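Local coordinates for alcohol dehydrogenase (Aeropyrum pernix, PDB 1H2B), which probably catalyses the NAD+-dependent oxidation of alcohols to aldehydes or ketones as a zinc-containing medium-chain dehydrogenase, at residues L224-R229 / E350-A355. Residues are numbered along the deposited sequence; the frame is centred on the assembly and turned at random.
Sequences LKLAER and EVLGRA. With NAJ (nicotinamide-adenine-dinucleotide (acidic form)), chain I.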
loop_
_atom_site.group_PDB
_atom_site.type_symbol
_atom_site.label_atom_id
_atom_site.label_comp_id
_atom_site.label_asym_id
_atom_site.label_seq_id
_atom_site.Cartn_x
_atom_site.Cartn_y
_atom_site.Cartn_z
ATOM N N LEU B 224 32.305 12.686 0.048
ATOM C CA LEU B 224 31.738 12.846 1.384
ATOM C C LEU B 224 31.393 14.295 1.707
ATOM O O LEU B 224 30.332 14.570 2.287
ATOM C CB LEU B 224 32.634 12.247 2.450
ATOM C CG LEU B 224 33.043 10.776 2.303
ATOM C CD1 LEU B 224 33.987 10.359 3.427
ATOM C CD2 LEU B 224 31.787 9.911 2.296
ATOM N N LYS B 225 32.280 15.230 1.337
ATOM C CA LYS B 225 31.930 16.639 1.469
ATOM C C LYS B 225 30.723 17.016 0.607
ATOM O O LYS B 225 29.872 17.818 1.030
ATOM C CB LYS B 225 33.161 17.500 1.077
ATOM C CG LYS B 225 34.314 17.398 2.081
ATOM C CD LYS B 225 35.621 17.895 1.453
ATOM C CE LYS B 225 35.828 19.357 1.693
ATOM N NZ LYS B 225 37.217 19.778 1.328
ATOM N N LEU B 226 30.641 16.449 -0.604
ATOM C CA LEU B 226 29.494 16.729 -1.478
ATOM C C LEU B 226 28.204 16.287 -0.762
ATOM O O LEU B 226 27.192 17.017 -0.719
ATOM C CB LEU B 226 29.643 16.019 -2.831
ATOM C CG LEU B 226 28.458 16.109 -3.786
ATOM C CD1 LEU B 226 28.241 17.575 -4.236
ATOM C CD2 LEU B 226 28.739 15.229 -4.993
ATOM N N ALA B 227 28.238 15.077 -0.196
ATOM C CA ALA B 227 27.071 14.612 0.535
ATOM C C ALA B 227 26.695 15.523 1.700
ATOM O O ALA B 227 25.530 15.803 1.916
ATOM C CB ALA B 227 27.276 13.163 1.039
ATOM N N GLU B 228 27.690 15.989 2.451
ATOM C CA GLU B 228 27.449 16.997 3.504
ATOM C C GLU B 228 26.749 18.276 2.991
ATOM O O GLU B 228 25.758 18.731 3.590
ATOM C CB GLU B 228 28.775 17.344 4.183
ATOM C CG GLU B 228 29.324 16.234 5.071
ATOM C CD GLU B 228 30.629 16.590 5.772
ATOM O OE1 GLU B 228 31.462 17.324 5.201
ATOM O OE2 GLU B 228 30.831 16.108 6.897
ATOM N N ARG B 229 27.239 18.835 1.893
ATOM C CA ARG B 229 26.607 20.035 1.328
ATOM C C ARG B 229 25.197 19.776 0.850
ATOM O O ARG B 229 24.365 20.693 0.821
ATOM C CB ARG B 229 27.414 20.634 0.175
ATOM C CG ARG B 229 28.848 20.931 0.476
ATOM C CD ARG B 229 29.508 21.758 -0.615
ATOM N NE ARG B 229 29.734 21.031 -1.873
ATOM C CZ ARG B 229 30.793 20.248 -2.100
ATOM N NH1 ARG B 229 31.702 20.068 -1.150
ATOM N NH2 ARG B 229 30.956 19.662 -3.296
ATOM N N GLU B 350 37.063 9.811 -10.343
ATOM C CA GLU B 350 37.453 11.218 -10.433
ATOM C C GLU B 350 36.431 12.187 -11.003
ATOM O O GLU B 350 36.780 13.321 -11.356
ATOM C CB GLU B 350 38.762 11.361 -11.220
ATOM C CG GLU B 350 39.871 10.490 -10.657
ATOM C CD GLU B 350 41.207 10.681 -11.348
ATOM O OE1 GLU B 350 41.253 11.144 -12.523
ATOM O OE2 GLU B 350 42.219 10.340 -10.694
ATOM N N VAL B 351 35.173 11.761 -11.116
ATOM C CA VAL B 351 34.114 12.666 -11.545
ATOM C C VAL B 351 33.282 13.018 -10.321
ATOM O O VAL B 351 32.676 12.140 -9.684
ATOM C CB VAL B 351 33.224 12.023 -12.644
ATOM C CG1 VAL B 351 32.107 12.973 -13.059
ATOM C CG2 VAL B 351 34.092 11.626 -13.875
ATOM N N LEU B 352 33.275 14.294 -9.980
ATOM C CA LEU B 352 32.407 14.777 -8.923
ATOM C C LEU B 352 30.991 14.998 -9.492
ATOM O O LEU B 352 30.743 15.914 -10.309
ATOM C CB LEU B 352 32.946 16.076 -8.286
ATOM C CG LEU B 352 32.178 16.518 -7.027
ATOM C CD1 LEU B 352 32.596 15.706 -5.832
ATOM C CD2 LEU B 352 32.469 17.986 -6.730
ATOM N N GLY B 353 30.055 14.162 -9.041
ATOM C CA GLY B 353 28.691 14.210 -9.580
ATOM C C GLY B 353 28.601 13.470 -10.910
ATOM O O GLY B 353 28.988 12.323 -11.000
ATOM N N ARG B 354 28.149 14.170 -11.944
ATOM C CA ARG B 354 27.859 13.580 -13.241
ATOM C C ARG B 354 28.530 14.354 -14.344
ATOM O O ARG B 354 28.344 15.551 -14.444
ATOM C CB ARG B 354 26.341 13.644 -13.441
ATOM C CG ARG B 354 25.805 12.856 -14.606
ATOM C CD ARG B 354 26.230 11.429 -14.594
ATOM N NE ARG B 354 25.196 10.490 -14.965
ATOM C CZ ARG B 354 25.211 9.225 -14.561
ATOM N NH1 ARG B 354 26.178 8.780 -13.748
ATOM N NH2 ARG B 354 24.252 8.410 -14.965
ATOM N N ALA B 355 29.235 13.629 -15.204
ATOM C CA ALA B 355 29.803 14.233 -16.398
ATOM C C ALA B 355 28.724 14.302 -17.468
ATOM O O ALA B 355 27.963 13.339 -17.662
ATOM C CB ALA B 355 30.982 13.437 -16.858
HETATM P PA NAJ I . 29.434 6.540 -10.323
HETATM O O1A NAJ I . 30.729 5.953 -10.814
HETATM O O2A NAJ I . 29.113 8.014 -10.621
HETATM O O5B NAJ I . 29.316 6.488 -8.732
HETATM C C5B NAJ I . 29.773 5.365 -7.964
HETATM C C4B NAJ I . 30.087 5.954 -6.599
HETATM O O4B NAJ I . 30.354 4.844 -5.718
HETATM C C3B NAJ I . 31.287 6.901 -6.595
HETATM O O3B NAJ I . 30.996 8.130 -5.910
HETATM C C2B NAJ I . 32.292 6.019 -5.866
HETATM O O2B NAJ I . 33.338 6.749 -5.206
HETATM C C1B NAJ I . 31.434 5.221 -4.875
HETATM N N9A NAJ I . 32.050 3.994 -4.371
HETATM C C8A NAJ I . 32.939 3.102 -4.987
HETATM N N7A NAJ I . 33.211 2.079 -4.132
HETATM C C5A NAJ I . 32.517 2.311 -2.979
HETATM C C6A NAJ I . 32.408 1.633 -1.790
HETATM N N6A NAJ I . 33.088 0.509 -1.526
HETATM N N1A NAJ I . 31.549 2.116 -0.838
HETATM C C2A NAJ I . 30.849 3.298 -1.007
HETATM N N3A NAJ I . 30.985 3.970 -2.170
HETATM C C4A NAJ I . 31.810 3.484 -3.135
HETATM O O3 NAJ I . 28.288 5.582 -10.866
HETATM P PN NAJ I . 26.780 5.944 -11.314
HETATM O O1N NAJ I . 26.751 6.331 -12.719
HETATM O O2N NAJ I . 26.166 6.820 -10.297
HETATM O O5D NAJ I . 26.148 4.468 -11.288
HETATM C C5D NAJ I . 26.015 3.822 -10.024
HETATM C C4D NAJ I . 25.669 2.358 -10.245
HETATM O O4D NAJ I . 24.302 2.292 -10.691
HETATM C C3D NAJ I . 26.481 1.686 -11.351
HETATM O O3D NAJ I . 26.559 0.280 -11.054
HETATM C C2D NAJ I . 25.602 1.889 -12.593
HETATM O O2D NAJ I . 25.838 1.000 -13.649
HETATM C C1D NAJ I . 24.233 1.638 -11.935
HETATM N N1N NAJ I . 23.029 2.073 -12.642
HETATM C C2N NAJ I . 21.886 1.388 -12.354
HETATM C C3N NAJ I . 20.688 1.777 -12.930
HETATM C C7N NAJ I . 19.453 0.983 -12.657
HETATM O O7N NAJ I . 18.362 1.385 -13.330
HETATM N N7N NAJ I . 19.349 -0.011 -11.770
HETATM C C4N NAJ I . 20.596 2.905 -13.810
HETATM C C5N NAJ I . 21.789 3.674 -13.921
HETATM C C6N NAJ I . 22.981 3.239 -13.374
#
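Leu226 and Leu352 meet across the cleft between the two domains of a zinc-dependent alcohol dehydrogenase. Leu226 lies on helix 221-229, which follows strand 213-218 in the parallel, Rossmann-type sheet of the coenzyme domain; Leu352 sits in the loop that leads into strand 354-358, which pairs with strand 44-52 of the catalytic domain. The whole contact is small, burying 121 Å² over both sides; its apolar part joins methyl to methyl, Leu226 CD2 lying 4.0 Å from Leu352 CD1. The CG of Leu226 stands anti to its own N (chi1 174°), and the CD2 branch meets the loop. The same CD2 methyl also borders the backbone of Gly353, 4.4 Å from Gly353 N. Gly353 has a positive phi of 81°, and its backbone angles would press a CB against the carbonyl O of Leu352.

Arg229 adds a looser van der Waals contact at the rim, guanidinium nitrogen to methyl. Its chain bends at chi3 and folds back along its own helix, so that one guanidinium face lies over Leu226 CA, while NH2 approaches Leu352 CD2 at 4.1 Å near the guanidinium plane. No hydrogen bond links the two segments.

The coenzyme contact belongs to Arg354, one residue beyond the glycine, which turns to the dinucleotide instead of the helix. Glu80 forms a salt bridge with its NE, probably steadying the guanidinium beside the pyrophosphate, while Gly197 and Leu198 give backbone amides to the same dinucleotide. Arg354 NH1 reaches NAJ O1N, an oxygen of the nicotinamide-side phosphate, in the guanidinium plane at 2.7 Å, with an N-H...O angle of 159°.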